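Polyporopepsin (Irpex lacteus, PDB 1WKR) is an aspartic endopeptidase of the pepsin family with milk-clotting activity and broad specificity. Local coordinates at residues Leu143-Glu148 / Gly158-Gly163; Ser183-Tyr188 / Ala208-Thr213; Phe265-Asn270 / Glu314-Val319. One frame throughout, in Å; residues are numbered along the deposited sequence.

Contacts 1 and 3 share a sheet: strand 142-146 of contact 1 lies beside strand 316-321 of contact 3, with Val-145 N 2.8 Å from Ser-318 O, a probable hydrogen bond; their centres are about 15 Å apart. Contact 2 carries the catalytic Asp-212, which like Tyr-188 hydrogen-bonds the bound inhibitor, and the residue after it, Thr-213, packs on contact 1, where Phe-147 CZ meets Thr-213 CB at 3.7 Å. The hairpin of contact 1 thus lies near the active site, with the side chain of Leu-143 about 9 Å from that of the other catalytic residue, Asp-32. Contact 3 lies away from the catalytic pair, and its nearest atoms come no closer than about 5 Å to contact 2.

Contact 1 of 3, residues Leu143-Glu148 / Gly158-Gly163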
ATOM      1  N   LEU A 143      -8.324  -8.925   4.729  1.00  3.96           N
ATOM      2  CA  LEU A 143      -7.288  -8.192   5.443  1.00  3.90           C
ATOM      3  C   LEU A 143      -7.792  -6.787   5.640  1.00  4.01           C
ATOM      4  O   LEU A 143      -8.258  -6.178   4.700  1.00  4.55           O
ATOM      5  CB  LEU A 143      -5.978  -8.173   4.580  1.00  4.87           C
ATOM      6  CG  LEU A 143      -4.926  -7.174   5.103  1.00  4.69           C
ATOM      7  CD1 LEU A 143      -4.365  -7.526   6.457  1.00  6.30           C
ATOM      8  CD2 LEU A 143      -3.780  -7.115   4.084  1.00  7.08           C
ATOM      9  N   ALA A 144      -7.642  -6.209   6.831  1.00  3.55           N
ATOM     10  CA  ALA A 144      -8.004  -4.811   7.100  1.00  3.71           C
ATOM     11  C   ALA A 144      -6.798  -4.101   7.616  1.00  3.59           C
ATOM     12  O   ALA A 144      -6.044  -4.614   8.497  1.00  5.02           O
ATOM     13  CB  ALA A 144      -9.143  -4.765   8.095  1.00  5.17           C
ATOM     14  N   VAL A 145      -6.515  -2.888   7.117  1.00  3.85           N
ATOM     15  CA  VAL A 145      -5.269  -2.171   7.374  1.00  4.17           C
ATOM     16  C   VAL A 145      -5.573  -0.828   7.987  1.00  3.23           C
ATOM     17  O   VAL A 145      -6.324  -0.008   7.431  1.00  4.27           O
ATOM     18  CB  VAL A 145      -4.507  -1.977   6.043  1.00  3.78           C
ATOM     19  CG1 VAL A 145      -3.274  -1.105   6.278  1.00  5.44           C
ATOM     20  CG2 VAL A 145      -4.132  -3.290   5.439  1.00  5.50           C
ATOM     21  N   SER A 146      -4.901  -0.564   9.122  1.00  3.64           N
ATOM     22  CA  SER A 146      -4.875   0.731   9.783  1.00  4.22           C
ATOM     23  C   SER A 146      -3.523   1.375   9.640  1.00  4.00           C
ATOM     24  O   SER A 146      -2.507   0.829  10.162  1.00  4.14           O
ATOM     25  CB  SER A 146      -5.233   0.569  11.241  1.00  4.12           C
ATOM     26  OG  SER A 146      -5.039   1.792  11.958  1.00  5.21           O
ATOM     27  N   PHE A 147      -3.457   2.508   8.950  1.00  3.69           N
ATOM     28  CA  PHE A 147      -2.308   3.425   8.964  1.00  4.76           C
ATOM     29  C   PHE A 147      -2.727   4.701   9.652  1.00  4.47           C
ATOM     30  O   PHE A 147      -3.915   4.997   9.789  1.00  4.76           O
ATOM     31  CB  PHE A 147      -1.824   3.718   7.538  1.00  4.00           C
ATOM     32  CG  PHE A 147      -1.196   2.564   6.770  1.00  3.95           C
ATOM     33  CD1 PHE A 147      -0.881   1.376   7.337  1.00  4.42           C
ATOM     34  CD2 PHE A 147      -0.850   2.782   5.454  1.00  4.67           C
ATOM     35  CE1 PHE A 147      -0.221   0.372   6.609  1.00  3.95           C
ATOM     36  CE2 PHE A 147      -0.209   1.792   4.684  1.00  5.21           C
ATOM     37  CZ  PHE A 147       0.107   0.593   5.292  1.00  4.83           C
ATOM     38  N   GLU A 148      -1.747   5.476  10.131  1.00  4.56           N
ATOM     39  CA  GLU A 148      -2.008   6.740  10.799  1.00  4.50           C
ATOM     40  C   GLU A 148      -0.943   7.737  10.426  1.00  4.39           C
ATOM     41  O   GLU A 148       0.198   7.342  10.108  1.00  5.08           O
ATOM     42  CB  GLU A 148      -1.984   6.537  12.329  1.00  5.59           C
ATOM     43  CG  GLU A 148      -3.077   5.646  12.818  1.00  7.42           C
ATOM     44  CD  GLU A 148      -3.053   5.409  14.324  1.00  8.13           C
ATOM     45  OE1 GLU A 148      -2.150   5.945  15.045  1.00  8.50           O
ATOM     46  OE2 GLU A 148      -3.986   4.652  14.752  1.00 10.29           O
ATOM     47  N   GLY A 158       0.473   1.466  13.325  1.00  5.01           N
ATOM     48  CA  GLY A 158      -0.423   0.800  12.345  1.00  5.80           C
ATOM     49  C   GLY A 158      -0.785  -0.578  12.778  1.00  5.26           C
ATOM     50  O   GLY A 158      -0.259  -1.131  13.781  1.00  5.57           O
ATOM     51  N   GLU A 159      -1.681  -1.200  12.009  1.00  4.56           N
ATOM     52  CA  GLU A 159      -2.157  -2.565  12.336  1.00  4.98           C
ATOM     53  C   GLU A 159      -2.635  -3.242  11.093  1.00  4.63           C
ATOM     54  O   GLU A 159      -3.309  -2.637  10.261  1.00  5.27           O
ATOM     55  CB  GLU A 159      -3.294  -2.515  13.397  1.00  5.89           C
ATOM     56  CG  GLU A 159      -3.760  -3.914  13.842  1.00  7.47           C
ATOM     57  CD  GLU A 159      -4.870  -3.763  14.806  1.00  8.01           C
ATOM     58  OE1 GLU A 159      -6.018  -3.410  14.375  1.00  7.96           O
ATOM     59  OE2 GLU A 159      -4.676  -4.076  15.976  1.00 12.26           O
ATOM     60  N   LEU A 160      -2.314  -4.508  10.964  1.00  4.19           N
ATOM     61  CA  LEU A 160      -2.970  -5.443   9.997  1.00  4.41           C
ATOM     62  C   LEU A 160      -3.854  -6.360  10.765  1.00  5.03           C
ATOM     63  O   LEU A 160      -3.390  -6.950  11.766  1.00  6.03           O
ATOM     64  CB  LEU A 160      -1.949  -6.252   9.206  1.00  5.86           C
ATOM     65  CG  LEU A 160      -1.338  -5.529   8.002  1.00  9.14           C
ATOM     66  CD1 LEU A 160      -0.838  -4.186   8.168  1.00 11.20           C
ATOM     67  CD2 LEU A 160      -0.399  -6.545   7.263  1.00 10.61           C
ATOM     68  N   THR A 161      -5.071  -6.580  10.314  1.00  4.36           N
ATOM     69  CA  THR A 161      -5.971  -7.579  10.950  1.00  4.36           C
ATOM     70  C   THR A 161      -6.382  -8.538   9.848  1.00  4.36           C
ATOM     71  O   THR A 161      -6.954  -8.154   8.812  1.00  4.80           O
ATOM     72  CB  THR A 161      -7.213  -6.962  11.578  1.00  5.53           C
ATOM     73  OG1 THR A 161      -6.791  -5.930  12.527  1.00  6.62           O
ATOM     74  CG2 THR A 161      -8.000  -7.973  12.342  1.00  7.02           C
ATOM     75  N   PHE A 162      -6.088  -9.803  10.059  1.00  4.67           N
ATOM     76  CA  PHE A 162      -6.455 -10.872   9.116  1.00  4.27           C
ATOM     77  C   PHE A 162      -7.747 -11.546   9.614  1.00  4.44           C
ATOM     78  O   PHE A 162      -7.798 -12.063  10.741  1.00  5.79           O
ATOM     79  CB  PHE A 162      -5.348 -11.925   9.053  1.00  4.47           C
ATOM     80  CG  PHE A 162      -4.081 -11.383   8.384  1.00  5.01           C
ATOM     81  CD1 PHE A 162      -3.962 -11.454   6.989  1.00  5.31           C
ATOM     82  CD2 PHE A 162      -3.071 -10.791   9.117  1.00  5.62           C
ATOM     83  CE1 PHE A 162      -2.801 -11.000   6.353  1.00  5.59           C
ATOM     84  CE2 PHE A 162      -1.948 -10.274   8.421  1.00  6.14           C
ATOM     85  CZ  PHE A 162      -1.818 -10.395   7.071  1.00  6.52           C
ATOM     86  N   GLY A 163      -8.758 -11.505   8.782  1.00  4.81           N
ATOM     87  CA  GLY A 163      -9.994 -12.250   9.051  1.00  5.80           C
ATOM     88  C   GLY A 163     -11.097 -11.430   9.708  1.00  6.54           C
ATOM     89  O   GLY A 163     -12.172 -12.006   9.943  1.00  7.64           O
TER
HETATM   90  O   HOH W   1      -7.087  -3.555  11.134  1.00  7.76           O
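Ala-144 O takes two hydrogen bonds, a firm one from Thr-161 N (2.8 Å, in the carbonyl plane) and a weak one from a water (3.0 Å), with Leu-160 CA in a CA-H...O contact besides. The same water is hydrogen-bonded to Thr-161 OG1, which also bonds Ser-4 OG, so carbonyl and hydroxyl are joined on the face that carries Ala-144, Ser-146, Glu-159 and Thr-161. Ala-144 N returns the bond to Thr-161 O at 2.9 Å. At the next hydrogen-bonded pair, Ser-146 N reaches Glu-159 O almost straight (176° at the hydrogen), and Glu-159 N meets a lone pair of Ser-146 O. These two hydrogen-bonded pairs tie the antiparallel hairpin of strands 142-146 and 155-162, part of the six-stranded interdomain sheet of pepsin-like proteases; strands 316-321 and 3-9 continue it beyond the two partners. On the other face Leu-143, its CG anti to the backbone N (chi1 168°), sets CD1 over the centre of the Phe-162 ring, a CH-pi contact 3.9 Å from the centroid. CD1 also touches Leu-160 CB at 3.9 Å. An alanine in place of Phe-162 would take away the ring under this methyl and would probably loosen the packing on Thr-129 and Leu-132 of helix 128-134. Further along, Val-145 CG1 approaches Leu-160 CD1 more loosely, at 4.4 Å.

Contact 2 of 3, residues Ser183-Tyr188 / Ala208-Thr213; sequences SPASAY and AGIVDT
Apolar packing carries this contact. Ala-185 and Tyr-188 both turn their side chains toward strand 207-211, and Ala-208 and Ile-210 point back at them. The methyl of Ala-185 meets that of Ala-208 at 3.9 Å and rests beside Gly-209 O at 3.6 Å. Ile-210 makes the larger contact: with chi1 at 74° its CG1 takes the crowded position between the backbone N and the carbonyl carbon, which leaves CG2 beside the N and aimed at the other segment. CG2 presses on Tyr-188 CB at 3.5 Å and lies 4.1 Å from Ala-185 CB, while CD1 reaches along to Tyr-188 CD2 at 4.0 Å. The two side chains cross obliquely, so that Ile-210 packs chiefly against the root of the tyrosine.

Backbone hydrogen bonds shape the loop itself. After a cis peptide before Pro-184, Ala-187 N bonds Pro-184 O and Tyr-188 N bonds Ala-185 O, each at 3.0 Å; this short 3-10 turn brings Ala-185 and Tyr-188 to the same side.

Polar ends serve the active site: Tyr-188 OH bonds the inhibitor backbone, Asp-212 OD2 bonds one of its modified side chains as well as Thr-215 OG1, and Asp-212 OD1 lies close to Asp-32 OD1, a pairing likely to favour one shared proton. Thr-213 OG1 bonds Val-31 O and Thr-33 N, while Thr-33 OG1 bonds Val-211 O: the fireman's grip between the two catalytic loops.

Strand 207-211 runs between the antiparallel strand 190-197 and the parallel strand 306-308, whose Ile-307 touches Ile-210, and the 3-10 loop leads directly into strand 190-197.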
ATOM      1  N   SER A 183      -9.738  -3.474 -16.623  1.00  7.20           N
ATOM      2  CA  SER A 183      -8.394  -3.929 -16.612  1.00  6.92           C
ATOM      3  C   SER A 183      -7.388  -2.831 -17.011  1.00  6.23           C
ATOM      4  O   SER A 183      -7.783  -1.980 -17.878  1.00  8.00           O
ATOM      5  CB  SER A 183      -8.256  -5.166 -17.591  1.00  6.41           C
ATOM      6  OG  SER A 183      -6.887  -5.769 -17.488  0.30  7.17           O
ATOM      7  N   PRO A 184      -6.191  -2.756 -16.526  1.00  5.55           N
ATOM      8  CA  PRO A 184      -5.585  -3.758 -15.597  1.00  6.21           C
ATOM      9  C   PRO A 184      -5.817  -3.474 -14.114  1.00  5.80           C
ATOM     10  O   PRO A 184      -5.333  -4.296 -13.298  1.00  5.68           O
ATOM     11  CB  PRO A 184      -4.096  -3.672 -15.936  1.00  7.10           C
ATOM     12  CG  PRO A 184      -3.885  -2.226 -16.359  1.00  6.20           C
ATOM     13  CD  PRO A 184      -5.178  -1.803 -17.010  1.00  6.62           C
ATOM     14  N   ALA A 185      -6.513  -2.397 -13.723  1.00  5.08           N
ATOM     15  CA  ALA A 185      -6.766  -2.177 -12.283  1.00  4.67           C
ATOM     16  C   ALA A 185      -7.431  -3.350 -11.632  1.00  4.76           C
ATOM     17  O   ALA A 185      -7.184  -3.636 -10.455  1.00  5.07           O
ATOM     18  CB  ALA A 185      -7.676  -0.956 -12.118  1.00  4.83           C
ATOM     19  N   SER A 186      -8.252  -4.120 -12.375  1.00  4.55           N
ATOM     20  CA  SER A 186      -8.957  -5.278 -11.853  1.00  5.35           C
ATOM     21  C   SER A 186      -8.045  -6.386 -11.342  1.00  5.92           C
ATOM     22  O   SER A 186      -8.554  -7.246 -10.568  1.00  6.56           O
ATOM     23  CB  SER A 186      -9.891  -5.830 -12.929  1.00  6.04           C
ATOM     24  OG  SER A 186      -9.076  -6.270 -14.047  1.00  7.35           O
ATOM     25  N   ALA A 187      -6.792  -6.411 -11.720  1.00  4.75           N
ATOM     26  CA  ALA A 187      -5.860  -7.456 -11.239  1.00  5.55           C
ATOM     27  C   ALA A 187      -5.393  -7.155  -9.842  1.00  5.65           C
ATOM     28  O   ALA A 187      -4.830  -8.015  -9.159  1.00  5.84           O
ATOM     29  CB  ALA A 187      -4.678  -7.528 -12.209  1.00  6.70           C
ATOM     30  N   TYR A 188      -5.477  -5.875  -9.396  1.00  4.79           N
ATOM     31  CA  TYR A 188      -5.018  -5.392  -8.082  1.00  4.59           C
ATOM     32  C   TYR A 188      -6.204  -5.222  -7.210  1.00  4.54           C
ATOM     33  O   TYR A 188      -7.326  -5.700  -7.493  1.00  4.52           O
ATOM     34  CB  TYR A 188      -4.242  -4.066  -8.331  1.00  4.76           C
ATOM     35  CG  TYR A 188      -3.092  -4.121  -9.279  1.00  5.01           C
ATOM     36  CD1 TYR A 188      -3.357  -4.079 -10.711  1.00  5.82           C
ATOM     37  CD2 TYR A 188      -1.785  -4.254  -8.876  1.00  4.76           C
ATOM     38  CE1 TYR A 188      -2.294  -4.187 -11.595  1.00  6.16           C
ATOM     39  CE2 TYR A 188      -0.741  -4.396  -9.801  1.00  4.73           C
ATOM     40  CZ  TYR A 188      -1.031  -4.321 -11.138  1.00  5.03           C
ATOM     41  OH  TYR A 188      -0.003  -4.469 -12.078  1.00  6.60           O
ATOM     42  N   ALA A 208     -10.912   3.967 -13.299  1.00  3.88           N
ATOM     43  CA  ALA A 208     -10.373   2.857 -12.537  1.00  4.44           C
ATOM     44  C   ALA A 208      -8.949   3.153 -12.060  1.00  3.73           C
ATOM     45  O   ALA A 208      -8.175   3.817 -12.766  1.00  3.98           O
ATOM     46  CB  ALA A 208     -10.372   1.568 -13.414  1.00  5.75           C
ATOM     47  N   GLY A 209      -8.587   2.561 -10.924  1.00  3.23           N
ATOM     48  CA  GLY A 209      -7.246   2.679 -10.331  1.00  3.26           C
ATOM     49  C   GLY A 209      -7.147   1.758  -9.161  1.00  3.59           C
ATOM     50  O   GLY A 209      -8.021   0.872  -8.994  1.00  3.78           O
ATOM     51  N   ILE A 210      -6.103   1.870  -8.363  1.00  3.35           N
ATOM     52  CA  ILE A 210      -5.870   0.891  -7.312  1.00  3.32           C
ATOM     53  C   ILE A 210      -5.594   1.513  -5.969  1.00  3.32           C
ATOM     54  O   ILE A 210      -5.271   2.700  -5.876  1.00  4.48           O
ATOM     55  CB  ILE A 210      -4.726  -0.097  -7.697  1.00  3.57           C
ATOM     56  CG1 ILE A 210      -3.338   0.572  -7.603  1.00  4.18           C
ATOM     57  CG2 ILE A 210      -4.971  -0.679  -9.100  1.00  4.07           C
ATOM     58  CD1 ILE A 210      -2.159  -0.391  -7.775  1.00  5.08           C
ATOM     59  N   VAL A 211      -5.769   0.713  -4.929  1.00  3.77           N
ATOM     60  CA  VAL A 211      -5.470   1.099  -3.528  1.00  3.66           C
ATOM     61  C   VAL A 211      -4.269   0.314  -3.115  1.00  4.16           C
ATOM     62  O   VAL A 211      -4.305  -0.938  -3.093  1.00  4.36           O
ATOM     63  CB  VAL A 211      -6.701   0.826  -2.644  1.00  3.88           C
ATOM     64  CG1 VAL A 211      -6.376   1.252  -1.207  1.00  4.89           C
ATOM     65  CG2 VAL A 211      -7.940   1.536  -3.163  1.00  5.42           C
ATOM     66  N   ASP A 212      -3.188   1.000  -2.794  1.00  3.82           N
ATOM     67  CA  ASP A 212      -1.879   0.343  -2.676  1.00  4.14           C
ATOM     68  C   ASP A 212      -1.127   0.900  -1.463  1.00  3.05           C
ATOM     69  O   ASP A 212      -0.572   1.992  -1.508  1.00  3.61           O
ATOM     70  CB  ASP A 212      -1.083   0.545  -3.964  1.00  3.56           C
ATOM     71  CG  ASP A 212       0.184  -0.200  -3.935  1.00  3.40           C
ATOM     72  OD1 ASP A 212       0.484  -0.977  -3.002  1.00  4.08           O
ATOM     73  OD2 ASP A 212       1.023  -0.060  -4.938  1.00  4.52           O
ATOM     74  N   THR A 213      -1.011   0.082  -0.421  1.00  3.29           N
ATOM     75  CA  THR A 213      -0.218   0.427   0.746  1.00  3.47           C
ATOM     76  C   THR A 213       1.251   0.641   0.428  1.00  3.69           C
ATOM     77  O   THR A 213       1.943   1.296   1.209  1.00  4.18           O
ATOM     78  CB  THR A 213      -0.327  -0.662   1.830  1.00  3.38           C
ATOM     79  OG1 THR A 213       0.109  -1.920   1.279  1.00  3.90           O
ATOM     80  CG2 THR A 213      -1.779  -0.842   2.359  1.00  4.43           C
TER

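Contact 3 of 3, residues Phe265-Asn270 / Glu314-Val319; sequences FELTAN and ERFYSV
Phe-316 and Arg-315 contribute most of the buried surface, with Leu-267 next. Phe-316 receives the edge of Phe-265 toward its face in an offset edge-to-face pair, centroids 5.6 Å apart and planes at 89°; Phe-265 CD1 lies 3.8 Å from Phe-316 CE1. The tip of the same ring, CZ, points edge-on at Glu-266 O, 3.5 Å away, and Leu-267 CD1 approaches CE2 near the ring plane. That leucine methyl is shared, since it also lies 4.1 Å from Arg-315 CG, the aliphatic start of a side chain bent at chi2 (-65°). Beyond the bend, Arg-315 NH2 donates to a lone pair of Asn-270 OD1 at 3.0 Å, with the acceptor in the guanidinium plane and 148° at the hydrogen. Its NH1 bonds Ala-337 O, while Asn-270 ND2 bonds Asn-340 O and Tyr-250 OH, so the buried Arg-315 and Asn-270 are both bonded to the C-terminal tail. Side chains bridge the gap, for the axes of 265-267 and 316-319 come no nearer than 10.3 Å: strand 263-267 pairs with 256-260 in the C-terminal lobe, Phe-312 of helix 310-313 meets the Phe-316 ring, and strand 316-321 lies between 142-146 and 326-331 in the interdomain sheet.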
ATOM      1  N   PHE A 265     -15.227  10.875   0.438  1.00  4.94           N
ATOM      2  CA  PHE A 265     -14.081  10.808   1.370  1.00  4.79           C
ATOM      3  C   PHE A 265     -13.266  12.053   1.202  1.00  5.57           C
ATOM      4  O   PHE A 265     -12.822  12.366   0.047  1.00  6.45           O
ATOM      5  CB  PHE A 265     -13.283   9.550   1.098  1.00  5.08           C
ATOM      6  CG  PHE A 265     -14.073   8.283   1.425  1.00  5.46           C
ATOM      7  CD1 PHE A 265     -14.105   7.816   2.714  1.00  6.69           C
ATOM      8  CD2 PHE A 265     -14.874   7.697   0.440  1.00  5.56           C
ATOM      9  CE1 PHE A 265     -14.867   6.674   3.036  1.00  6.83           C
ATOM     10  CE2 PHE A 265     -15.637   6.593   0.788  1.00  7.40           C
ATOM     11  CZ  PHE A 265     -15.632   6.074   2.073  1.00  6.14           C
ATOM     12  N   GLU A 266     -13.010  12.793   2.261  1.00  4.05           N
ATOM     13  CA  GLU A 266     -12.377  14.101   2.192  1.00  4.31           C
ATOM     14  C   GLU A 266     -10.930  14.029   2.628  1.00  3.95           C
ATOM     15  O   GLU A 266     -10.633  13.787   3.834  1.00  4.77           O
ATOM     16  CB  GLU A 266     -13.159  15.053   3.059  1.00  5.46           C
ATOM     17  CG  GLU A 266     -12.571  16.487   2.996  1.00  5.73           C
ATOM     18  CD  GLU A 266     -13.314  17.509   3.750  1.00  7.15           C
ATOM     19  OE1 GLU A 266     -14.487  17.254   4.273  1.00  9.49           O
ATOM     20  OE2 GLU A 266     -12.857  18.665   3.839  1.00  6.74           O
ATOM     21  N   LEU A 267     -10.017  14.175   1.685  1.00  4.06           N
ATOM     22  CA  LEU A 267      -8.567  14.262   1.962  1.00  4.23           C
ATOM     23  C   LEU A 267      -8.245  15.757   2.171  1.00  3.48           C
ATOM     24  O   LEU A 267      -8.213  16.579   1.229  1.00  4.13           O
ATOM     25  CB  LEU A 267      -7.787  13.664   0.795  1.00  4.35           C
ATOM     26  CG  LEU A 267      -6.300  13.444   1.065  1.00  4.00           C
ATOM     27  CD1 LEU A 267      -6.062  12.257   2.013  1.00  5.16           C
ATOM     28  CD2 LEU A 267      -5.548  13.218  -0.245  1.00  5.02           C
ATOM     29  N   THR A 268      -8.056  16.117   3.434  1.00  4.12           N
ATOM     30  CA  THR A 268      -7.969  17.559   3.773  1.00  4.01           C
ATOM     31  C   THR A 268      -6.666  18.156   3.308  1.00  3.86           C
ATOM     32  O   THR A 268      -5.730  17.459   2.888  1.00  4.06           O
ATOM     33  CB  THR A 268      -8.081  17.735   5.306  1.00  4.09           C
ATOM     34  OG1 THR A 268      -6.946  17.040   5.894  1.00  4.97           O
ATOM     35  CG2 THR A 268      -9.382  17.174   5.883  1.00  5.67           C
ATOM     36  N   ALA A 269      -6.600  19.496   3.401  1.00  3.83           N
ATOM     37  CA  ALA A 269      -5.356  20.196   3.083  1.00  3.75           C
ATOM     38  C   ALA A 269      -4.189  19.619   3.845  1.00  4.07           C
ATOM     39  O   ALA A 269      -3.121  19.317   3.232  1.00  4.80           O
ATOM     40  CB  ALA A 269      -5.504  21.687   3.403  1.00  4.82           C
ATOM     41  N   ASN A 270      -4.312  19.387   5.144  1.00  3.94           N
ATOM     42  CA  ASN A 270      -3.170  18.898   5.887  1.00  4.01           C
ATOM     43  C   ASN A 270      -2.770  17.468   5.424  1.00  4.23           C
ATOM     44  O   ASN A 270      -1.582  17.101   5.415  1.00  4.18           O
ATOM     45  CB  ASN A 270      -3.442  18.877   7.395  1.00  4.63           C
ATOM     46  CG  ASN A 270      -2.187  18.593   8.184  1.00  3.54           C
ATOM     47  OD1 ASN A 270      -1.980  17.506   8.709  1.00  4.66           O
ATOM     48  ND2 ASN A 270      -1.349  19.645   8.337  1.00  4.96           N
ATOM     49  N   GLU A 314      -3.114   6.749   5.363  1.00  3.38           N
ATOM     50  CA  GLU A 314      -2.904   7.310   6.681  1.00  3.73           C
ATOM     51  C   GLU A 314      -4.143   8.016   7.232  1.00  4.62           C
ATOM     52  O   GLU A 314      -4.235   8.271   8.430  1.00  4.52           O
ATOM     53  CB  GLU A 314      -1.707   8.260   6.696  1.00  5.10           C
ATOM     54  CG  GLU A 314      -0.354   7.573   6.642  1.00  4.08           C
ATOM     55  CD  GLU A 314       0.795   8.526   6.483  1.00  4.50           C
ATOM     56  OE1 GLU A 314       0.659   9.454   5.643  1.00  5.08           O
ATOM     57  OE2 GLU A 314       1.823   8.386   7.134  1.00  6.10           O
ATOM     58  N   ARG A 315      -5.081   8.347   6.341  1.00  3.53           N
ATOM     59  CA  ARG A 315      -6.304   9.065   6.704  1.00  4.29           C
ATOM     60  C   ARG A 315      -7.560   8.223   6.613  1.00  4.01           C
ATOM     61  O   ARG A 315      -8.622   8.710   7.029  1.00  3.89           O
ATOM     62  CB  ARG A 315      -6.431  10.305   5.847  1.00  4.19           C
ATOM     63  CG  ARG A 315      -5.268  11.287   5.949  1.00  4.43           C
ATOM     64  CD  ARG A 315      -5.131  11.904   7.315  1.00  4.65           C
ATOM     65  NE  ARG A 315      -3.967  12.806   7.471  1.00  4.23           N
ATOM     66  CZ  ARG A 315      -4.047  14.011   7.966  1.00  3.75           C
ATOM     67  NH1 ARG A 315      -5.190  14.661   8.221  1.00  4.38           N
ATOM     68  NH2 ARG A 315      -2.884  14.690   8.165  1.00  4.28           N
ATOM     69  N   PHE A 316      -7.510   7.002   6.075  1.00  3.77           N
ATOM     70  CA  PHE A 316      -8.689   6.155   5.884  1.00  3.94           C
ATOM     71  C   PHE A 316      -8.366   4.753   6.218  1.00  4.34           C
ATOM     72  O   PHE A 316      -7.329   4.198   5.775  1.00  4.23           O
ATOM     73  CB  PHE A 316      -9.198   6.279   4.445  1.00  4.10           C
ATOM     74  CG  PHE A 316      -9.608   7.704   4.104  1.00  3.66           C
ATOM     75  CD1 PHE A 316     -10.816   8.206   4.577  1.00  4.23           C
ATOM     76  CD2 PHE A 316      -8.785   8.529   3.363  1.00  4.21           C
ATOM     77  CE1 PHE A 316     -11.174   9.491   4.350  1.00  4.86           C
ATOM     78  CE2 PHE A 316      -9.184   9.848   3.126  1.00  5.47           C
ATOM     79  CZ  PHE A 316     -10.345  10.307   3.631  1.00  4.62           C
ATOM     80  N   TYR A 317      -9.243   4.081   6.930  1.00  3.72           N
ATOM     81  CA  TYR A 317      -9.131   2.642   7.218  1.00  3.38           C
ATOM     82  C   TYR A 317      -9.524   1.872   5.952  1.00  3.51           C
ATOM     83  O   TYR A 317     -10.500   2.271   5.284  1.00  4.06           O
ATOM     84  CB  TYR A 317     -10.095   2.279   8.351  1.00  4.18           C
ATOM     85  CG  TYR A 317      -9.961   0.872   8.879  1.00  3.99           C
ATOM     86  CD1 TYR A 317      -8.783   0.454   9.505  1.00  4.68           C
ATOM     87  CD2 TYR A 317     -11.018  -0.034   8.828  1.00  5.16           C
ATOM     88  CE1 TYR A 317      -8.647  -0.814  10.060  1.00  4.45           C
ATOM     89  CE2 TYR A 317     -10.898  -1.285   9.432  1.00  4.74           C
ATOM     90  CZ  TYR A 317      -9.746  -1.650  10.016  1.00  4.79           C
ATOM     91  OH  TYR A 317      -9.627  -2.919  10.629  1.00  5.49           O
ATOM     92  N   SER A 318      -8.828   0.799   5.632  1.00  3.34           N
ATOM     93  CA  SER A 318      -9.118   0.067   4.348  1.00  4.04           C
ATOM     94  C   SER A 318      -9.269  -1.397   4.608  1.00  3.81           C
ATOM     95  O   SER A 318      -8.609  -2.011   5.432  1.00  3.77           O
ATOM     96  CB  SER A 318      -8.025   0.384   3.328  1.00  3.52           C
ATOM     97  OG  SER A 318      -6.705   0.092   3.780  1.00  4.48           O
ATOM     98  N   VAL A 319     -10.206  -1.981   3.841  1.00  3.66           N
ATOM     99  CA  VAL A 319     -10.593  -3.390   3.972  1.00  3.69           C
ATOM    100  C   VAL A 319     -10.454  -4.059   2.589  1.00  3.81           C
ATOM    101  O   VAL A 319     -11.088  -3.653   1.652  1.00  4.43           O
ATOM    102  CB  VAL A 319     -12.011  -3.550   4.519  1.00  4.56           C
ATOM    103  CG1 VAL A 319     -12.318  -5.052   4.698  1.00  5.19           C
ATOM    104  CG2 VAL A 319     -12.189  -2.774   5.851  1.00  5.64           C
TER